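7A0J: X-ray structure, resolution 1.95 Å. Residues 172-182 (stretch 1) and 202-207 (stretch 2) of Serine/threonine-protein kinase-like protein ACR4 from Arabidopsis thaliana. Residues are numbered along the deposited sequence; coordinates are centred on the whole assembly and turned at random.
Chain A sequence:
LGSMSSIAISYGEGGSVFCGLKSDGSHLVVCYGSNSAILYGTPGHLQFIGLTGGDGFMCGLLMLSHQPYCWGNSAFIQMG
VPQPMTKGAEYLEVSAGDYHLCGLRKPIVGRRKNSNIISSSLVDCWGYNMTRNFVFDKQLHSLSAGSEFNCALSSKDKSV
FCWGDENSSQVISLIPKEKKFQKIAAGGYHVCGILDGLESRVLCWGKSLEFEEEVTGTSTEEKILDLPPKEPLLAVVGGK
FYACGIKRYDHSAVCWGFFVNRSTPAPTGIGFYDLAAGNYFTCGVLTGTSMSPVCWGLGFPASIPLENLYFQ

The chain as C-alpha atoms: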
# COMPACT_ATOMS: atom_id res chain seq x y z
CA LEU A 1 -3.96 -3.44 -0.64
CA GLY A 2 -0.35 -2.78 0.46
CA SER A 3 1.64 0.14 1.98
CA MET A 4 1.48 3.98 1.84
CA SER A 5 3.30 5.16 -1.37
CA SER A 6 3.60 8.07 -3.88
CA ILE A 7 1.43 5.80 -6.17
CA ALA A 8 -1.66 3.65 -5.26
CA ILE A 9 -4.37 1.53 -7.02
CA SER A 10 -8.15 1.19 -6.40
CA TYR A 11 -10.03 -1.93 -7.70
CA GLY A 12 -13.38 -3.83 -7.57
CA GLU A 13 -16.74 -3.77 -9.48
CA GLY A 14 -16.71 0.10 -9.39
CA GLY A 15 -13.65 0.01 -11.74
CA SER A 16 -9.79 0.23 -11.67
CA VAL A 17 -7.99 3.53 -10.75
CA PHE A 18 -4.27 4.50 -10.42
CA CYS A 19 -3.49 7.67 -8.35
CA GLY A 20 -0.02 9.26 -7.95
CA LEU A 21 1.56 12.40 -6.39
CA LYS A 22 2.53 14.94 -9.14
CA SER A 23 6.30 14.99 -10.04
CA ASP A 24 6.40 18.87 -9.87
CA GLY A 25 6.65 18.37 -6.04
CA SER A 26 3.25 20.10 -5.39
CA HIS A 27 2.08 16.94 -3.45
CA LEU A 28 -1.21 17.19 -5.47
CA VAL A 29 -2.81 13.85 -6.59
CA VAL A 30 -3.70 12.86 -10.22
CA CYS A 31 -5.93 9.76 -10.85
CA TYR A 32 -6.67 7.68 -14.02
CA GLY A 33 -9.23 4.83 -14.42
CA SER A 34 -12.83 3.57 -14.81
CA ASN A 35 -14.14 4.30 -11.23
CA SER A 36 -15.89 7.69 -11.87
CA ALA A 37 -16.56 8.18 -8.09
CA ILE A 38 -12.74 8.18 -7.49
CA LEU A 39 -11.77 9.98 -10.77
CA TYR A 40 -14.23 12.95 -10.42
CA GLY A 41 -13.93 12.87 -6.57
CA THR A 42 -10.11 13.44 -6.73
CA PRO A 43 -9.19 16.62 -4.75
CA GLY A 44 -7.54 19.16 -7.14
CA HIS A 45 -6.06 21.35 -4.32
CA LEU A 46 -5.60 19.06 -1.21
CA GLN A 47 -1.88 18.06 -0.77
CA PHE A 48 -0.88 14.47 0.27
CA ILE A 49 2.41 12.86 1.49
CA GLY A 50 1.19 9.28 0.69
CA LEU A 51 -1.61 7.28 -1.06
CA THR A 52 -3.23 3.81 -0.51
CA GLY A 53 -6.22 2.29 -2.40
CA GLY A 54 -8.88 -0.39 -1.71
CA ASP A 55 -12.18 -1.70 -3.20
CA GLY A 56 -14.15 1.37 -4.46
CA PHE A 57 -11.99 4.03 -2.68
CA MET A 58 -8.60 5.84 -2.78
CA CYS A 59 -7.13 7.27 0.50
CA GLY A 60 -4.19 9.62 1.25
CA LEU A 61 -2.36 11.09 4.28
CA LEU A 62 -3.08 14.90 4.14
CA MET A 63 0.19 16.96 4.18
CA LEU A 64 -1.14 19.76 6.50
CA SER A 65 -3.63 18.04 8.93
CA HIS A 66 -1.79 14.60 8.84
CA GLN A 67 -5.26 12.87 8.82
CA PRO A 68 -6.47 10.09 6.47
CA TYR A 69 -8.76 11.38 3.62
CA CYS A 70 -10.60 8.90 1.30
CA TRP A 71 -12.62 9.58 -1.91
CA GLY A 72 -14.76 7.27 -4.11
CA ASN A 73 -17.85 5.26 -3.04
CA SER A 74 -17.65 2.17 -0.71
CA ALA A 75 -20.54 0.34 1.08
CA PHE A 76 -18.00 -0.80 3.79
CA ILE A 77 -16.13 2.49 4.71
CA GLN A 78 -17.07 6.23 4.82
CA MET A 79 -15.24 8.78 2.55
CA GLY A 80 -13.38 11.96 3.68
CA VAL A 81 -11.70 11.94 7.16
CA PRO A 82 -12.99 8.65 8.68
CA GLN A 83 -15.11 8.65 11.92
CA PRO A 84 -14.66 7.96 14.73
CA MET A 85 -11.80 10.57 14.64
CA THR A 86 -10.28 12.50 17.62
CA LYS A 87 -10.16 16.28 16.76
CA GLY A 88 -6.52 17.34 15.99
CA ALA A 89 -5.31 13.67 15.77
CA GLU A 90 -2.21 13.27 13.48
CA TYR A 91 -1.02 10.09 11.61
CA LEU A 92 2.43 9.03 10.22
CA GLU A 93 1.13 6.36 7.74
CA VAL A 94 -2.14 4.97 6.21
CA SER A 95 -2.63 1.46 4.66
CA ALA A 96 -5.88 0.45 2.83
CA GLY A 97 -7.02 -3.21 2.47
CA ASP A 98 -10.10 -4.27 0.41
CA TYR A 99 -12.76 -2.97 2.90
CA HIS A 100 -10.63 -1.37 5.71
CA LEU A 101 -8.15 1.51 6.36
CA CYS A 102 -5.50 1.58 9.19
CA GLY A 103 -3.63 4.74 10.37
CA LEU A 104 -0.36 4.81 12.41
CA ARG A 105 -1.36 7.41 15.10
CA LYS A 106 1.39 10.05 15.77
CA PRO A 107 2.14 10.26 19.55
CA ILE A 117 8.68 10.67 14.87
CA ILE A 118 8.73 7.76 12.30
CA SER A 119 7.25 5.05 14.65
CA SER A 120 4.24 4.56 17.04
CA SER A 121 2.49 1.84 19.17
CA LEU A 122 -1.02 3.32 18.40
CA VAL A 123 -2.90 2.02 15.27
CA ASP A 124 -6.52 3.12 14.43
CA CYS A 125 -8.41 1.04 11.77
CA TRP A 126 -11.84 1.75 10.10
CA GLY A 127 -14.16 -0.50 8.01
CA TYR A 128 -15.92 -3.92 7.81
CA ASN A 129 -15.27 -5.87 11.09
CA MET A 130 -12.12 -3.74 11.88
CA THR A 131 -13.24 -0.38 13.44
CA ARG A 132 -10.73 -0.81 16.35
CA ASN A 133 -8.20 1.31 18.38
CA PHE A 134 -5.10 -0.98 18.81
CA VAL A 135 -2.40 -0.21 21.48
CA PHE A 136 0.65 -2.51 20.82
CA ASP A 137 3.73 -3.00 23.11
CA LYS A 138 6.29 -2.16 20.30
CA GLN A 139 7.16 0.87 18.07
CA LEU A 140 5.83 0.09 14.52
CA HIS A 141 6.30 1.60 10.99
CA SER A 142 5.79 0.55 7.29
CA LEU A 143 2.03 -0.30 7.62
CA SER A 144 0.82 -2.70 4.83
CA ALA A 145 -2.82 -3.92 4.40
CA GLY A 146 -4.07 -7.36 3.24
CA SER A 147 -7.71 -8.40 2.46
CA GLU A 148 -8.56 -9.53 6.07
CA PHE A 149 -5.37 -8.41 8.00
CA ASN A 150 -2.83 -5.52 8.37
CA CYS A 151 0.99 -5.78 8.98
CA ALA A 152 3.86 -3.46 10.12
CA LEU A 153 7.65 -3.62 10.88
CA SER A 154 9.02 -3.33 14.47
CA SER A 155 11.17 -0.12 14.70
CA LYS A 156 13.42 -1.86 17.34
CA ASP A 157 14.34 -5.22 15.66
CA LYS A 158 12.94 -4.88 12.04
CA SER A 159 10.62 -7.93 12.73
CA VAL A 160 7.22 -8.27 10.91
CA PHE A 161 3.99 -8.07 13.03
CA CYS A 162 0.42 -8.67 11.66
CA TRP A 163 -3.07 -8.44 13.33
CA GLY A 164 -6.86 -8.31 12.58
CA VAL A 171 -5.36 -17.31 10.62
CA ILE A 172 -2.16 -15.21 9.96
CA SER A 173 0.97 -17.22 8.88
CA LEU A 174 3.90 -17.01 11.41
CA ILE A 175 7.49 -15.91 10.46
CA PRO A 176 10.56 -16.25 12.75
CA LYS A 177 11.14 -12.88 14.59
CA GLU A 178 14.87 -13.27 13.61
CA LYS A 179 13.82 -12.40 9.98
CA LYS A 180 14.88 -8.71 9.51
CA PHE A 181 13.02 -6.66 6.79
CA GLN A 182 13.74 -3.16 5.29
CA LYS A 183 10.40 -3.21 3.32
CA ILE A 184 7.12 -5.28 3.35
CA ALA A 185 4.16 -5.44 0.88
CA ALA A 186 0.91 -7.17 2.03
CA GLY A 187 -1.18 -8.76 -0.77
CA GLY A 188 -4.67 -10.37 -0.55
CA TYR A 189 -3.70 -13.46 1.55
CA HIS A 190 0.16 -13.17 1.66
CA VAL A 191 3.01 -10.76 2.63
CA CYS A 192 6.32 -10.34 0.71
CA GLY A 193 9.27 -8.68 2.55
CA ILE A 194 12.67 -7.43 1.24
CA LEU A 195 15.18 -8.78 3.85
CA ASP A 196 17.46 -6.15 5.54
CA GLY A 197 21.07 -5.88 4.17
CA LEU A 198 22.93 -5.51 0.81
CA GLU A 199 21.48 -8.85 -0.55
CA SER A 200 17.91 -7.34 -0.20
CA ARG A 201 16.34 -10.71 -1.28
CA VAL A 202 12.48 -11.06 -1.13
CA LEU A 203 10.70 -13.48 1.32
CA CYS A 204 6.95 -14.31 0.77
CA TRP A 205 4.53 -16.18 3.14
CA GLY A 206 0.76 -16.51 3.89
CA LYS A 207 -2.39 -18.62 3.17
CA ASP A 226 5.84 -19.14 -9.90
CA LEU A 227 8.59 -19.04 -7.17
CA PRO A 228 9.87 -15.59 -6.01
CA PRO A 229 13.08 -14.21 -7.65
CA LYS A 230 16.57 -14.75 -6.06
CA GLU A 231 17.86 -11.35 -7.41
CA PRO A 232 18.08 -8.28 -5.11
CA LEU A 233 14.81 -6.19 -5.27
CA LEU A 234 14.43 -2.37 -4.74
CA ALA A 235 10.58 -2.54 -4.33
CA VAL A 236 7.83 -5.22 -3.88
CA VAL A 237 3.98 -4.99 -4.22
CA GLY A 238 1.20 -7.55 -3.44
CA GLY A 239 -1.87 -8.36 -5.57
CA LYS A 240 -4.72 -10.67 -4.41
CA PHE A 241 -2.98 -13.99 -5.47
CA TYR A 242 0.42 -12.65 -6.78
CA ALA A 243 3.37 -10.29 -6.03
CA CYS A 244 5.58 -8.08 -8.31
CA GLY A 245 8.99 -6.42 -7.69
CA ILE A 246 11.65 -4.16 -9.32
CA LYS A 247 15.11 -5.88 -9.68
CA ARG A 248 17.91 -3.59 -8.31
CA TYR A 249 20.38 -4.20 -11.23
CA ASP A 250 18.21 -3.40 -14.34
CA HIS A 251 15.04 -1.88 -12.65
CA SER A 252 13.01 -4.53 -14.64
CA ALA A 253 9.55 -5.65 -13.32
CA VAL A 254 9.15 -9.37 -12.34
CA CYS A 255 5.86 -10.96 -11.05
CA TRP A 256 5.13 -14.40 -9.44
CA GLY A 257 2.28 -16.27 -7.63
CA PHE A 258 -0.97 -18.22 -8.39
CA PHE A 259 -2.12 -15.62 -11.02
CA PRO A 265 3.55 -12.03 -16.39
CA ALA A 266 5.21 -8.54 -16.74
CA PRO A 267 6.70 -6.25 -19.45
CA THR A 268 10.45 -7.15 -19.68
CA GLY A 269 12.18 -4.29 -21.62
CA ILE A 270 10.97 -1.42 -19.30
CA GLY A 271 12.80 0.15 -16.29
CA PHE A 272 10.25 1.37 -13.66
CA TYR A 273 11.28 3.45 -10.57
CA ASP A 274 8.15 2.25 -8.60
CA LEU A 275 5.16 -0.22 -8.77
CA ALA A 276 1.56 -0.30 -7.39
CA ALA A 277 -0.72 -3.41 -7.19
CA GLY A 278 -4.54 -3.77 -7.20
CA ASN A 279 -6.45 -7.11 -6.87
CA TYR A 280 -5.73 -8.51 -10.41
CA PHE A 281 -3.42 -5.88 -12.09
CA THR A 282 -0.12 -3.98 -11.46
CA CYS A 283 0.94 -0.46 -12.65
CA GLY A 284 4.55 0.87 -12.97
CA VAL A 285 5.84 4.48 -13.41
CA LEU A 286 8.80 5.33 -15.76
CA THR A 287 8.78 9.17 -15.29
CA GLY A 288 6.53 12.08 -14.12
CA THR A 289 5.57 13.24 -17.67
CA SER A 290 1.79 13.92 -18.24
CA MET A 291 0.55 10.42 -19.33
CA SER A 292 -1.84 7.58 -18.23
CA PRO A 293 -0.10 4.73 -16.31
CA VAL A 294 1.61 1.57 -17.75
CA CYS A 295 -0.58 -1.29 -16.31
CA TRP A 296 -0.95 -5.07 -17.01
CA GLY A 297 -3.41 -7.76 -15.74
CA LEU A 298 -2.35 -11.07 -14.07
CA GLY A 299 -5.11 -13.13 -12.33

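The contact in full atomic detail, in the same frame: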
# COMPACT_ATOMS: atom_id res chain seq x y z
N ILE A 172 -3.43 -15.82 10.48
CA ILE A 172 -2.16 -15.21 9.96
C ILE A 172 -1.05 -16.27 10.02
O ILE A 172 -0.98 -17.01 11.02
CB ILE A 172 -1.80 -13.94 10.77
CG1 ILE A 172 -2.80 -12.81 10.51
CG2 ILE A 172 -0.37 -13.50 10.49
CD1 ILE A 172 -2.81 -11.74 11.58
N SER A 173 -0.21 -16.33 8.97
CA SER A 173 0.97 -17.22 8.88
C SER A 173 2.13 -16.61 9.68
O SER A 173 2.36 -15.39 9.56
CB SER A 173 1.37 -17.45 7.44
OG SER A 173 0.38 -18.21 6.76
N LEU A 174 2.82 -17.44 10.48
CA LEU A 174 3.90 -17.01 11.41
C LEU A 174 5.25 -17.05 10.70
O LEU A 174 5.50 -18.02 9.95
CB LEU A 174 3.90 -17.93 12.63
CG LEU A 174 2.64 -17.88 13.49
CD1 LEU A 174 2.56 -19.09 14.41
CD2 LEU A 174 2.59 -16.59 14.29
N ILE A 175 6.08 -16.04 10.95
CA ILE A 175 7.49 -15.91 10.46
C ILE A 175 8.40 -15.78 11.68
O ILE A 175 8.08 -15.05 12.61
CB ILE A 175 7.62 -14.70 9.51
CG1 ILE A 175 6.95 -14.98 8.16
CG2 ILE A 175 9.07 -14.27 9.33
CD1 ILE A 175 7.57 -16.11 7.37
N PRO A 176 9.56 -16.48 11.71
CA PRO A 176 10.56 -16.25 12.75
C PRO A 176 10.88 -14.76 12.94
O PRO A 176 11.09 -14.07 11.95
CB PRO A 176 11.79 -17.02 12.24
CG PRO A 176 11.20 -18.14 11.40
CD PRO A 176 9.97 -17.53 10.77
N LYS A 177 10.91 -14.31 14.20
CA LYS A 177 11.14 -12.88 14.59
C LYS A 177 12.58 -12.48 14.25
O LYS A 177 12.85 -11.27 14.20
CB LYS A 177 10.85 -12.67 16.08
CG LYS A 177 9.37 -12.53 16.44
CD LYS A 177 8.52 -13.76 16.19
CE LYS A 177 8.88 -14.94 17.07
NZ LYS A 177 8.22 -16.19 16.61
N GLU A 178 13.45 -13.47 14.01
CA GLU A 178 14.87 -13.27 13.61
C GLU A 178 14.95 -12.71 12.19
O GLU A 178 15.98 -12.09 11.86
CB GLU A 178 15.64 -14.59 13.72
CG GLU A 178 15.93 -15.01 15.15
CD GLU A 178 14.73 -15.44 15.98
OE1 GLU A 178 13.73 -15.90 15.38
OE2 GLU A 178 14.79 -15.32 17.22
N LYS A 179 13.91 -12.92 11.37
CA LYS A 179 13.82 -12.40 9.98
C LYS A 179 13.72 -10.87 10.01
O LYS A 179 12.68 -10.36 10.47
CB LYS A 179 12.63 -13.02 9.24
CG LYS A 179 12.73 -14.51 8.98
CD LYS A 179 13.75 -14.88 7.93
CE LYS A 179 13.98 -16.37 7.81
NZ LYS A 179 14.84 -16.88 8.90
N LYS A 180 14.76 -10.19 9.53
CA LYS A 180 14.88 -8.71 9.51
C LYS A 180 14.50 -8.20 8.11
O LYS A 180 15.06 -8.72 7.13
CB LYS A 180 16.30 -8.28 9.88
CG LYS A 180 16.79 -8.78 11.24
CD LYS A 180 16.09 -8.12 12.41
CE LYS A 180 16.38 -8.79 13.74
NZ LYS A 180 15.26 -9.68 14.16
N PHE A 181 13.59 -7.23 8.04
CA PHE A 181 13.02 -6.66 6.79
C PHE A 181 13.28 -5.15 6.74
O PHE A 181 13.19 -4.50 7.80
CB PHE A 181 11.53 -6.98 6.71
CG PHE A 181 11.21 -8.44 6.55
CD1 PHE A 181 11.48 -9.10 5.35
CD2 PHE A 181 10.70 -9.18 7.61
CE1 PHE A 181 11.20 -10.45 5.21
CE2 PHE A 181 10.43 -10.53 7.46
CZ PHE A 181 10.68 -11.16 6.27
N GLN A 182 13.61 -4.62 5.56
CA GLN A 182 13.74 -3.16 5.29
C GLN A 182 12.46 -2.65 4.61
O GLN A 182 12.20 -1.44 4.71
CB GLN A 182 14.99 -2.86 4.46
CG GLN A 182 15.02 -3.51 3.08
CD GLN A 182 16.35 -3.27 2.39
OE1 GLN A 182 17.10 -4.20 2.11
NE2 GLN A 182 16.65 -2.01 2.13
N VAL A 202 13.93 -11.09 -1.51
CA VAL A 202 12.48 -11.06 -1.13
C VAL A 202 12.12 -12.38 -0.43
O VAL A 202 12.62 -13.44 -0.86
CB VAL A 202 11.58 -10.80 -2.34
CG1 VAL A 202 11.43 -12.02 -3.24
CG2 VAL A 202 10.21 -10.28 -1.92
N LEU A 203 11.29 -12.31 0.61
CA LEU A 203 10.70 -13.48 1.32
C LEU A 203 9.18 -13.32 1.36
O LEU A 203 8.72 -12.24 1.79
CB LEU A 203 11.30 -13.55 2.73
CG LEU A 203 11.27 -14.93 3.40
CD1 LEU A 203 12.15 -15.92 2.65
CD2 LEU A 203 11.71 -14.83 4.85
N CYS A 204 8.44 -14.33 0.90
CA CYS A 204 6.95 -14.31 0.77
C CYS A 204 6.34 -15.47 1.55
O CYS A 204 6.86 -16.60 1.45
CB CYS A 204 6.52 -14.38 -0.69
SG CYS A 204 7.18 -13.03 -1.70
N TRP A 205 5.25 -15.20 2.28
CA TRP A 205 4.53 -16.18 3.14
C TRP A 205 3.05 -15.80 3.22
O TRP A 205 2.73 -14.64 2.89
CB TRP A 205 5.18 -16.23 4.52
CG TRP A 205 4.96 -15.00 5.34
CD1 TRP A 205 3.99 -14.79 6.27
CD2 TRP A 205 5.74 -13.78 5.31
NE1 TRP A 205 4.10 -13.55 6.83
CE2 TRP A 205 5.17 -12.90 6.25
CE3 TRP A 205 6.86 -13.36 4.59
CZ2 TRP A 205 5.69 -11.63 6.49
CZ3 TRP A 205 7.37 -12.10 4.82
CH2 TRP A 205 6.79 -11.25 5.76
N GLY A 206 2.20 -16.73 3.66
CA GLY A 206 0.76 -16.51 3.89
C GLY A 206 -0.08 -17.73 3.55
O GLY A 206 0.51 -18.81 3.36
N LYS A 207 -1.40 -17.55 3.48
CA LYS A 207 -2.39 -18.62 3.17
C LYS A 207 -2.26 -19.02 1.70
O LYS A 207 -2.10 -20.23 1.46
CB LYS A 207 -3.81 -18.13 3.48

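The most unusual feature of this contact is how closely Ile175 sits on the indole of Trp205. Ile175 CG1 lies 3.2 Å from the centroid of the five-membered ring of Trp205, only 6° off the ring normal. This is a CH-pi contact, made over one face of the ring. The closest atoms of these two residues are Ile175 CG1 and Trp205 CD2, 3.3 Å apart. The methylene carbon sits almost on the ring normal, and its hydrogens straddle the line to the ring centre.

Trp205 is the centre of the contact. It gives up more area to the other stretch than any other residue, and it touches three residues of stretch 1. Besides Ile175, it meets Phe181 and Ser173. Phe181 CZ is 3.7 Å from Trp205 CZ3. The Phe181 ring and the six-membered ring of Trp205 form an oblique aromatic pair, with centroids 5.5 Å apart and planes at 31°. At the other end of the indole, Ser173 O is 3.7 Å from Trp205 CD1, and Ser173 CB is 3.9 Å from the same CD1 atom.

Leu203 extends the apolar patch. Leu203 CB lies near the plane of the Phe181 ring, at the edge, 4.0 Å from Phe181 CE1. Leu203 CD2 is 3.7 Å from Lys179 CD, so the aliphatic part of the lysine packs against the leucine.

Side chains alternate along strand 202-206. Leu203 and Trp205 point their CA-to-CB bonds toward stretch 1, while Val202 and Cys204 point away. Cys204 is bonded covalently to a group elsewhere in the structure. In stretch 1, Ser173 and Ile175 point toward the strand, and Ile172 and Leu174 point away. The chain then changes direction in a type I beta turn from Pro176 to Lys179, closed by a hydrogen bond from Lys179 N to Pro176 O at 3.1 Å. Lys179 and Phe181 come back toward the strand.

No hydrogen bond links the two stretches among the modelled atoms. Ser173 OG is 3.3 Å from Gly206 C. Ser173 OG is 3.5 Å from Gly206 O, but the angle is too poor for a hydrogen bond. The backbones come near each other here, with Ser173 CA 5.0 Å from Gly206 CA. Gly206 has phi/psi of 145/-168, where a CB would be jammed against the carbonyl oxygen of Trp205. These angles by themselves call for glycine. Apolar and aromatic packing is joined by the van der Waals contact of Ser173. The two sides together bury 370 Å².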